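Local coordinates for mutual gliding-motility protein MglA (Myxococcus xanthus DK 1622, PDB 6H17), which binds and hydrolyses GTP as an intracellular switch of the small GTPase superfamily that coordinates the two gliding motilities and sets the direction and speed of movement, at residues 34-38 and 39-43; 121-124 and 125-128; 157-160 and 161-165; 183-186 and 187-191. All coordinates share one frame; numbering follows the deposited sequence. Where two conformers were deposited one is given.

Overall arrangement
All four contacts are local, between residues close along the chain. Three sit where a helix ends: contact 1 after helix 25-35, contact 2 after helix 110-125, contact 3 after helix 151-158; contact 4 lies within helix 176-193. Contact 1 lies across the centre of the chain from contacts 2 and 3, its centre about 32 and 30 Å from theirs and about 20 Å from that of contact 4. Contacts 3 and 4 come closest, about 4 Å between nearest atoms. The side chains of Asn34 (contact 1) and Asn123 (contact 2) are about 11 and 13 Å from the bound GTP analogue; those of Glu165 (contact 3) and Val183 (contact 4) are about 10 and 12 Å from those of Arg143 and Thr78, predicted to bind GTP.

Contact 1 of 4, residues 34-38 and 39-43; sequences NKTAA and ETKGK
The ammonium NZ of Lys41 is gripped by two backbone carbonyls, donating to Thr36 O at 3.1 Å and to the O of Tyr33 in the last turn of helix 25-35; it also makes a cation-pi contact with the ring of Tyr33. The C=O...NZ angle at Thr36 is 152°, with the nitrogen tilted only modestly from the carbonyl plane. CG of Lys41 sits between the backbone N and the carbonyl carbon (chi1 72°), and the extended chain beyond it runs back past Thr36 in the opposite sense to that side chain. Thr36 meets this chain with its methyl, CG2 lying 3.8 Å from Lys41 CB. The same methyl is 3.2 Å from Thr40 OG1, while Thr36 OG1 bonds back to Ile32 O. Between these residues the chain turns over, closed by Thr40 N to Ala37 O (3.1 Å), with the donor well above the carbonyl plane. Were Lys41 shortened to an alanine, the carbonyls of Thr36 and Tyr33 would probably be left without their shared charged donor and the ring of Tyr33 without its cation. A positive charge beside carbonyls at and just beyond the helix C-terminus is probably favourable, as it opposes the negative end of the helix dipole.

Contact 2 of 4, residues 121-124 and 125-128; sequences RINL and AEQG
A Schellman motif ends helix 110-125 here, with Gly128 as its C-prime residue. Tyr129 N reaches back to Leu124 O, and Gly128 N bonds to Ala125 O at 3.1 Å, closing a type I turn from Ala125 to Gly128. The positive phi of Gly128 (88°) would press a side chain against the preceding carbonyl. Into the start of the turn the helical bonds persist: Ala125 N donates to Arg121 O at 3.0 Å and Glu126 N to Ile122 O at 2.8 Å. Gln127 N then shifts to Leu124 O (3.2 Å), coming from above the carbonyl plane, and keeps only a weak bond to Asn123 O. The extended Glu126 side chain crosses Ile122, and its carboxylate comes close to the amide oxygen of Asn123, the two planes 44° apart. Both oxygens are acceptors and do not bond each other; Glu126 OE2 forms a salt bridge with Lys90 of helix 86-93, while the ND2 of Asn123 bonds Tyr18 OH and Asp86 OD1. Gln127 lies alongside Leu124, pointing the same way, and its NE2 donates to Leu93 O. The other carboxylate oxygen of Glu126, OE1, touches the methyl CG2 of Ile122 at 3.3 Å.

Contact 3 of 4, residues 157-160 and 161-165; sequences ALNH and RNIPE
Asn159 turns its amide into the bend that follows helix 151-158 and uses both ends of it. With CG anti to the backbone N (chi1 -168°), the group reaches across the turn to the chain on its far side. Its OD1 accepts from Ile163 N at 3.0 Å, the donor lying in the carbonyl plane on a lone pair, and a water that donates to OD1 in turn accepts from Arg161 N. Its ND2 gives one bond to Ile163 O (2.9 Å) and another to Glu165 OE1 (3.0 Å), both close to the amide plane and both fairly straight at 162°. Amide and carboxylate planes stand 41° apart, and OE1 is met on its anti side. The side chain of Ile163 lies against the oxygen end, CG1 being 3.3 Å from Asn159 OD1. In the backbone, a type I turn from Asn159 to Asn162 is closed by Asn162 N to Asn159 O at 3.3 Å. A leucine at Asn159 would probably leave Ile163 N and O without their side-chain partners and take one donor from Glu165 OE1. Glu165 is held further by Arg155 of helix 151-158 and by Tyr140 OH. The bend thus joins helix 151-158 to edge strand 165-167, with Asn159 on Tyr140 and Ile163 on Tyr136 and Ile138 of strand 136-141, while Leu158 packs on helix 110-125.

Contact 4 of 4, residues 183-186 and 187-191; sequences VAKL and VLTEL
Val187 lays CG2 against Val183 O and Leu188 its CG against Ala184 O, on the side of helix 176-193 turned to the sheet. CG1 of Val187 is anti to the backbone N (chi1 167°), which puts CG2 beside that N, 3.4 Å from Val183 O, the same oxygen that accepts Val187 N at 3.0 Å. Leu188 does likewise: its CG is 3.4 Å from Ala184 O, which takes Leu188 N at 2.9 Å. Each of these oxygens therefore has a backbone donor and a hydrocarbon neighbour. The side chains of Val183, Ala184 and Val187 are buried against the sheet.

The solvent side is looser and more polar. Lys185 stretches out fully extended, and its carbonyl receives Thr189 N at 2.9 Å; the hydroxyl OG1 of Thr189 also sits 3.1 Å from Lys185 O, placed there by its position beside the backbone N (chi1 -66°). At the next residue, Leu186 O is met by Glu190 N at 3.2 Å and by a water that donates both to it and to OE2 of the bent Glu190 side chain, the water oxygen 2.7 Å from OE2.

The inner face rests on the sheet: Val187 touches Cys13 and Ile15 of strand 10-18, Ala184, Val187 and Leu188 meet Phe74 of strand 71-78, and Val183 and Leu186 lie on Val137 of strand 136-141. Leu191 carries the same face onward to Ile11 and Cys13, so this helix spans three strands of the sheet.

Contact 1 of 4, residues 34-38 and 39-43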
loop_
_atom_site.group_PDB
_atom_site.type_symbol
_atom_site.label_atom_id
_atom_site.label_comp_id
_atom_site.label_asym_id
_atom_site.label_seq_id
_atom_site.Cartn_x
_atom_site.Cartn_y
_atom_site.Cartn_z
ATOM N N ASN A 34 -3.054 6.810 13.828
ATOM C CA ASN A 34 -2.818 7.217 15.207
ATOM C C ASN A 34 -1.913 8.433 15.287
ATOM O O ASN A 34 -2.069 9.272 16.191
ATOM C CB ASN A 34 -2.206 6.058 15.998
ATOM C CG ASN A 34 -3.187 4.954 16.269
ATOM O OD1 ASN A 34 -4.391 5.137 16.153
ATOM N ND2 ASN A 34 -2.673 3.790 16.657
ATOM N N LYS A 35 -0.932 8.525 14.395
ATOM C CA LYS A 35 0.115 9.528 14.490
ATOM C C LYS A 35 -0.022 10.688 13.513
ATOM O O LYS A 35 0.833 11.579 13.516
ATOM C CB LYS A 35 1.493 8.874 14.366
ATOM C CG LYS A 35 1.798 7.917 15.481
ATOM C CD LYS A 35 1.793 8.560 16.845
ATOM C CE LYS A 35 2.200 7.538 17.893
ATOM N NZ LYS A 35 3.033 8.149 18.954
ATOM N N THR A 36 -1.074 10.750 12.727
ATOM C CA THR A 36 -1.293 11.885 11.843
ATOM C C THR A 36 -2.104 12.934 12.576
ATOM O O THR A 36 -3.004 12.616 13.353
ATOM C CB THR A 36 -2.014 11.423 10.576
ATOM O OG1 THR A 36 -1.128 10.602 9.824
ATOM C CG2 THR A 36 -2.434 12.594 9.711
ATOM N N ALA A 37 -1.798 14.200 12.290
ATOM C CA ALA A 37 -2.538 15.308 12.872
ATOM C C ALA A 37 -4.017 15.216 12.523
ATOM O O ALA A 37 -4.391 14.854 11.406
ATOM C CB ALA A 37 -1.964 16.619 12.334
ATOM N N ALA A 38 -4.874 15.579 13.480
ATOM C CA ALA A 38 -6.306 15.450 13.263
ATOM C C ALA A 38 -6.780 16.256 12.058
ATOM O O ALA A 38 -7.777 15.897 11.425
ATOM C CB ALA A 38 -7.060 15.877 14.523
ATOM N N GLU A 39 -6.082 17.352 11.724
ATOM C CA GLU A 39 -6.544 18.240 10.665
ATOM C C GLU A 39 -6.266 17.719 9.262
ATOM O O GLU A 39 -6.807 18.276 8.299
ATOM C CB GLU A 39 -5.881 19.615 10.799
ATOM C CG GLU A 39 -6.409 20.454 11.945
ATOM C CD GLU A 39 -5.962 19.946 13.291
ATOM O OE1 GLU A 39 -4.834 19.414 13.373
ATOM O OE2 GLU A 39 -6.741 20.079 14.262
ATOM N N THR A 40 -5.425 16.694 9.110
ATOM C CA THR A 40 -5.060 16.191 7.795
ATOM C C THR A 40 -5.456 14.740 7.593
ATOM O O THR A 40 -4.964 14.099 6.651
ATOM C CB THR A 40 -3.557 16.341 7.538
ATOM O OG1 THR A 40 -2.828 15.518 8.459
ATOM C CG2 THR A 40 -3.114 17.793 7.681
ATOM N N LYS A 41 -6.304 14.189 8.453
ATOM C CA LYS A 41 -6.743 12.811 8.306
ATOM C C LYS A 41 -8.250 12.733 8.453
ATOM O O LYS A 41 -8.872 13.517 9.177
ATOM C CB LYS A 41 -6.106 11.894 9.345
ATOM C CG LYS A 41 -6.639 12.101 10.761
ATOM C CD LYS A 41 -5.817 11.350 11.755
ATOM C CE LYS A 41 -6.414 11.433 13.137
ATOM N NZ LYS A 41 -5.493 10.872 14.148
ATOM N N GLY A 42 -8.829 11.776 7.757
ATOM C CA GLY A 42 -10.147 11.286 8.066
ATOM C C GLY A 42 -10.059 10.094 8.995
ATOM O O GLY A 42 -9.024 9.815 9.609
ATOM N N LYS A 43 -11.157 9.369 9.083
ATOM C CA LYS A 43 -11.288 8.245 9.999
ATOM C C LYS A 43 -10.829 6.944 9.359
ATOM O O LYS A 43 -11.193 6.630 8.220
ATOM C CB LYS A 43 -12.748 8.120 10.422
ATOM C CG LYS A 43 -12.971 7.161 11.546
ATOM C CD LYS A 43 -14.425 7.162 11.979
ATOM C CE LYS A 43 -14.683 6.127 13.050
ATOM N NZ LYS A 43 -16.082 6.233 13.536
#

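Contact 2 of 4, residues 121-124 and 125-128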
loop_
_atom_site.group_PDB
_atom_site.type_symbol
_atom_site.label_atom_id
_atom_site.label_comp_id
_atom_site.label_asym_id
_atom_site.label_seq_id
_atom_site.Cartn_x
_atom_site.Cartn_y
_atom_site.Cartn_z
ATOM N N ARG A 121 1.472 -8.489 -9.489
ATOM C CA ARG A 121 1.802 -8.243 -10.891
ATOM C C ARG A 121 0.706 -8.761 -11.810
ATOM O O ARG A 121 0.292 -8.070 -12.749
ATOM C CB ARG A 121 3.148 -8.894 -11.208
ATOM C CG ARG A 121 3.656 -8.611 -12.611
ATOM C CD ARG A 121 4.924 -9.399 -12.909
ATOM N NE ARG A 121 4.637 -10.804 -13.190
ATOM C CZ ARG A 121 4.184 -11.252 -14.359
ATOM N NH1 ARG A 121 3.961 -10.404 -15.351
ATOM N NH2 ARG A 121 3.950 -12.546 -14.532
ATOM N N ILE A 122 0.214 -9.976 -11.546
ATOM C CA ILE A 122 -0.817 -10.575 -12.379
ATOM C C ILE A 122 -2.115 -9.798 -12.279
ATOM O O ILE A 122 -2.776 -9.541 -13.291
ATOM C CB ILE A 122 -1.002 -12.057 -11.981
ATOM C CG1 ILE A 122 0.226 -12.888 -12.353
ATOM C CG2 ILE A 122 -2.298 -12.603 -12.593
ATOM C CD1 ILE A 122 0.454 -13.053 -13.842
ATOM N N ASN A 123 -2.510 -9.414 -11.070
ATOM C CA ASN A 123 -3.777 -8.706 -10.914
ATOM C C ASN A 123 -3.721 -7.344 -11.576
ATOM O O ASN A 123 -4.718 -6.896 -12.160
ATOM C CB ASN A 123 -4.162 -8.613 -9.440
ATOM C CG ASN A 123 -4.760 -9.908 -8.934
ATOM O OD1 ASN A 123 -5.159 -10.780 -9.715
ATOM N ND2 ASN A 123 -4.830 -10.052 -7.634
ATOM N N LEU A 124 -2.582 -6.653 -11.476
ATOM C CA LEU A 124 -2.443 -5.398 -12.213
ATOM C C LEU A 124 -2.577 -5.635 -13.712
ATOM O O LEU A 124 -3.285 -4.895 -14.396
ATOM C CB LEU A 124 -1.135 -4.702 -11.862
ATOM C CG LEU A 124 -1.093 -4.106 -10.447
ATOM C CD1 LEU A 124 0.298 -3.666 -10.105
ATOM C CD2 LEU A 124 -2.058 -2.928 -10.319
ATOM N N ALA A 125 -1.942 -6.692 -14.242
ATOM C CA ALA A 125 -2.076 -6.988 -15.667
ATOM C C ALA A 125 -3.515 -7.316 -16.037
ATOM O O ALA A 125 -3.978 -6.953 -17.132
ATOM C CB ALA A 125 -1.151 -8.151 -16.042
ATOM N N GLU A 126 -4.244 -8.011 -15.175
ATOM C CA GLU A 126 -5.625 -8.384 -15.453
ATOM C C GLU A 126 -6.617 -7.237 -15.367
ATOM O O GLU A 126 -7.817 -7.470 -15.641
ATOM C CB GLU A 126 -6.081 -9.499 -14.529
ATOM C CG GLU A 126 -5.339 -10.755 -14.855
ATOM C CD GLU A 126 -5.587 -11.896 -13.909
ATOM O OE1 GLU A 126 -5.182 -13.020 -14.215
ATOM O OE2 GLU A 126 -6.180 -11.652 -12.818
ATOM N N GLN A 127 -6.189 -6.030 -14.985
ATOM C CA GLN A 127 -7.026 -4.844 -15.111
ATOM C C GLN A 127 -6.376 -3.821 -16.033
ATOM O O GLN A 127 -6.804 -2.662 -16.070
ATOM C CB GLN A 127 -7.375 -4.262 -13.742
ATOM C CG GLN A 127 -6.205 -3.730 -12.982
ATOM C CD GLN A 127 -6.599 -3.058 -11.671
ATOM O OE1 GLN A 127 -7.476 -3.537 -10.947
ATOM N NE2 GLN A 127 -5.963 -1.944 -11.366
ATOM N N GLY A 128 -5.374 -4.240 -16.805
ATOM C CA GLY A 128 -4.758 -3.389 -17.802
ATOM C C GLY A 128 -3.616 -2.531 -17.314
ATOM O O GLY A 128 -3.174 -1.640 -18.050
#

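Contact 3 of 4, residues 157-160 and 161-165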
loop_
_atom_site.group_PDB
_atom_site.type_symbol
_atom_site.label_atom_id
_atom_site.label_comp_id
_atom_site.label_asym_id
_atom_site.label_seq_id
_atom_site.Cartn_x
_atom_site.Cartn_y
_atom_site.Cartn_z
ATOM N N ALA A 157 15.787 -10.885 -3.210
ATOM C CA ALA A 157 14.655 -11.759 -3.468
ATOM C C ALA A 157 13.460 -11.024 -4.064
ATOM O O ALA A 157 12.719 -11.606 -4.856
ATOM C CB ALA A 157 14.215 -12.427 -2.169
ATOM N N LEU A 158 13.220 -9.764 -3.667
ATOM C CA LEU A 158 11.943 -9.110 -3.922
ATOM C C LEU A 158 12.036 -7.777 -4.645
ATOM O O LEU A 158 10.983 -7.224 -4.983
ATOM C CB LEU A 158 11.188 -8.874 -2.601
ATOM C CG LEU A 158 10.849 -10.125 -1.801
ATOM C CD1 LEU A 158 10.362 -9.742 -0.404
ATOM C CD2 LEU A 158 9.827 -11.007 -2.495
ATOM N N ASN A 159 13.225 -7.223 -4.858
ATOM C CA ASN A 159 13.353 -5.885 -5.433
ATOM C C ASN A 159 14.386 -5.886 -6.549
ATOM O O ASN A 159 15.412 -5.219 -6.486
ATOM C CB ASN A 159 13.712 -4.844 -4.377
ATOM C CG ASN A 159 13.572 -3.427 -4.887
ATOM O OD1 ASN A 159 13.068 -3.192 -5.989
ATOM N ND2 ASN A 159 14.011 -2.474 -4.088
ATOM N N HIS A 160 14.079 -6.620 -7.614
ATOM C CA HIS A 160 15.031 -6.785 -8.702
ATOM C C HIS A 160 15.231 -5.500 -9.492
ATOM O O HIS A 160 16.293 -5.317 -10.105
ATOM C CB HIS A 160 14.549 -7.906 -9.629
ATOM C CG HIS A 160 14.470 -9.247 -8.962
ATOM N ND1 HIS A 160 13.841 -10.331 -9.539
ATOM C CD2 HIS A 160 14.943 -9.678 -7.769
ATOM C CE1 HIS A 160 13.931 -11.371 -8.729
ATOM N NE2 HIS A 160 14.598 -11.003 -7.650
ATOM N N ARG A 161 14.242 -4.610 -9.501
ATOM C CA ARG A 161 14.313 -3.367 -10.254
ATOM C C ARG A 161 14.761 -2.172 -9.420
ATOM O O ARG A 161 14.724 -1.039 -9.914
ATOM C CB ARG A 161 12.956 -3.044 -10.879
ATOM C CG ARG A 161 12.498 -3.984 -11.982
ATOM C CD ARG A 161 11.293 -3.401 -12.725
ATOM N NE ARG A 161 10.008 -3.968 -12.306
ATOM C CZ ARG A 161 9.337 -3.619 -11.208
ATOM N NH1 ARG A 161 9.819 -2.709 -10.374
ATOM N NH2 ARG A 161 8.176 -4.195 -10.936
ATOM N N ASN A 162 15.153 -2.393 -8.166
ATOM C CA ASN A 162 15.652 -1.335 -7.286
ATOM C C ASN A 162 14.716 -0.130 -7.240
ATOM O O ASN A 162 15.120 1.029 -7.354
ATOM C CB ASN A 162 17.088 -0.948 -7.635
ATOM C CG ASN A 162 18.082 -2.033 -7.254
ATOM O OD1 ASN A 162 18.352 -2.254 -6.072
ATOM N ND2 ASN A 162 18.618 -2.723 -8.253
ATOM N N ILE A 163 13.441 -0.415 -7.028
ATOM C CA ILE A 163 12.492 0.640 -6.705
ATOM C C ILE A 163 12.646 1.027 -5.238
ATOM O O ILE A 163 13.373 0.350 -4.484
ATOM C CB ILE A 163 11.065 0.270 -7.131
ATOM C CG1 ILE A 163 10.652 -1.095 -6.625
ATOM C CG2 ILE A 163 10.949 0.244 -8.668
ATOM C CD1 ILE A 163 10.169 -1.083 -5.239
ATOM N N PRO A 164 12.018 2.103 -4.784
ATOM C CA PRO A 164 12.277 2.570 -3.418
ATOM C C PRO A 164 11.884 1.511 -2.404
ATOM O O PRO A 164 10.813 0.898 -2.511
ATOM C CB PRO A 164 11.412 3.830 -3.300
ATOM C CG PRO A 164 11.305 4.316 -4.721
ATOM C CD PRO A 164 11.200 3.066 -5.546
ATOM N N GLU A 165 12.735 1.311 -1.396
ATOM C CA GLU A 165 12.530 0.281 -0.383
ATOM C C GLU A 165 12.777 0.866 0.997
ATOM O O GLU A 165 13.652 1.723 1.175
ATOM C CB GLU A 165 13.453 -0.920 -0.604
ATOM C CG GLU A 165 14.935 -0.574 -0.585
ATOM C CD GLU A 165 15.827 -1.789 -0.739
ATOM O OE1 GLU A 165 15.528 -2.678 -1.564
ATOM O OE2 GLU A 165 16.826 -1.879 -0.005
HETATM O O HOH W 1 11.508 -4.415 -8.042
#

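Contact 4 of 4, residues 183-186 and 187-191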
loop_
_atom_site.group_PDB
_atom_site.type_symbol
_atom_site.label_atom_id
_atom_site.label_comp_id
_atom_site.label_asym_id
_atom_site.label_seq_id
_atom_site.Cartn_x
_atom_site.Cartn_y
_atom_site.Cartn_z
ATOM N N VAL A 183 5.604 6.875 -1.668
ATOM C CA VAL A 183 4.641 6.520 -2.709
ATOM C C VAL A 183 3.739 7.705 -3.048
ATOM O O VAL A 183 3.389 7.910 -4.215
ATOM C CB VAL A 183 3.856 5.245 -2.357
ATOM C CG1 VAL A 183 2.820 5.506 -1.289
ATOM C CG2 VAL A 183 3.208 4.676 -3.636
ATOM N N ALA A 184 3.368 8.508 -2.050
ATOM C CA ALA A 184 2.506 9.656 -2.313
ATOM C C ALA A 184 3.197 10.666 -3.212
ATOM O O ALA A 184 2.568 11.231 -4.120
ATOM C CB ALA A 184 2.066 10.323 -1.009
ATOM N N LYS A 185 4.499 10.882 -3.010
ATOM C CA LYS A 185 5.243 11.795 -3.874
ATOM C C LYS A 185 5.300 11.271 -5.307
ATOM O O LYS A 185 5.154 12.045 -6.258
ATOM C CB LYS A 185 6.640 12.017 -3.302
ATOM C CG LYS A 185 7.507 12.974 -4.104
ATOM C CD LYS A 185 8.807 13.272 -3.372
ATOM C CE LYS A 185 9.625 14.303 -4.131
ATOM N NZ LYS A 185 11.006 14.443 -3.592
ATOM N N LEU A 186 5.510 9.962 -5.490
ATOM C CA LEU A 186 5.506 9.397 -6.834
ATOM C C LEU A 186 4.155 9.589 -7.516
ATOM O O LEU A 186 4.097 9.903 -8.710
ATOM C CB LEU A 186 5.861 7.912 -6.784
ATOM C CG LEU A 186 7.297 7.603 -6.376
ATOM C CD1 LEU A 186 7.467 6.085 -6.208
ATOM C CD2 LEU A 186 8.302 8.145 -7.364
ATOM N N VAL A 187 3.059 9.397 -6.777
ATOM C CA VAL A 187 1.724 9.592 -7.338
ATOM C C VAL A 187 1.521 11.048 -7.734
ATOM O O VAL A 187 0.998 11.345 -8.813
ATOM C CB VAL A 187 0.660 9.106 -6.335
ATOM C CG1 VAL A 187 -0.721 9.582 -6.755
ATOM C CG2 VAL A 187 0.707 7.588 -6.211
ATOM N N LEU A 188 1.914 11.982 -6.866
ATOM C CA LEU A 188 1.749 13.399 -7.189
ATOM C C LEU A 188 2.556 13.788 -8.418
ATOM O O LEU A 188 2.093 14.584 -9.245
ATOM C CB LEU A 188 2.150 14.251 -5.989
ATOM C CG LEU A 188 1.159 14.288 -4.833
ATOM C CD1 LEU A 188 1.847 14.908 -3.622
ATOM C CD2 LEU A 188 -0.090 15.069 -5.165
ATOM N N THR A 189 3.780 13.277 -8.536
ATOM C CA THR A 189 4.596 13.589 -9.708
ATOM C C THR A 189 3.888 13.146 -10.981
ATOM O O THR A 189 3.902 13.868 -11.990
ATOM C CB THR A 189 5.968 12.933 -9.565
ATOM O OG1 THR A 189 6.667 13.535 -8.470
ATOM C CG2 THR A 189 6.783 13.095 -10.844
ATOM N N GLU A 190 3.243 11.975 -10.951
ATOM C CA GLU A 190 2.514 11.508 -12.128
ATOM C C GLU A 190 1.319 12.406 -12.429
ATOM O O GLU A 190 1.072 12.746 -13.594
ATOM C CB GLU A 190 2.074 10.056 -11.952
ATOM C CG GLU A 190 3.216 9.054 -12.010
ATOM C CD GLU A 190 4.131 9.274 -13.204
ATOM O OE1 GLU A 190 3.627 9.240 -14.346
ATOM O OE2 GLU A 190 5.346 9.508 -13.000
ATOM N N LEU A 191 0.575 12.812 -11.400
ATOM C CA LEU A 191 -0.532 13.740 -11.607
ATOM C C LEU A 191 -0.060 15.005 -12.308
ATOM O O LEU A 191 -0.692 15.477 -13.259
ATOM C CB LEU A 191 -1.158 14.108 -10.268
ATOM C CG LEU A 191 -2.075 13.063 -9.651
ATOM C CD1 LEU A 191 -2.446 13.508 -8.255
ATOM C CD2 LEU A 191 -3.306 12.868 -10.519
HETATM O O HOH W 2 6.187 9.205 -10.456
#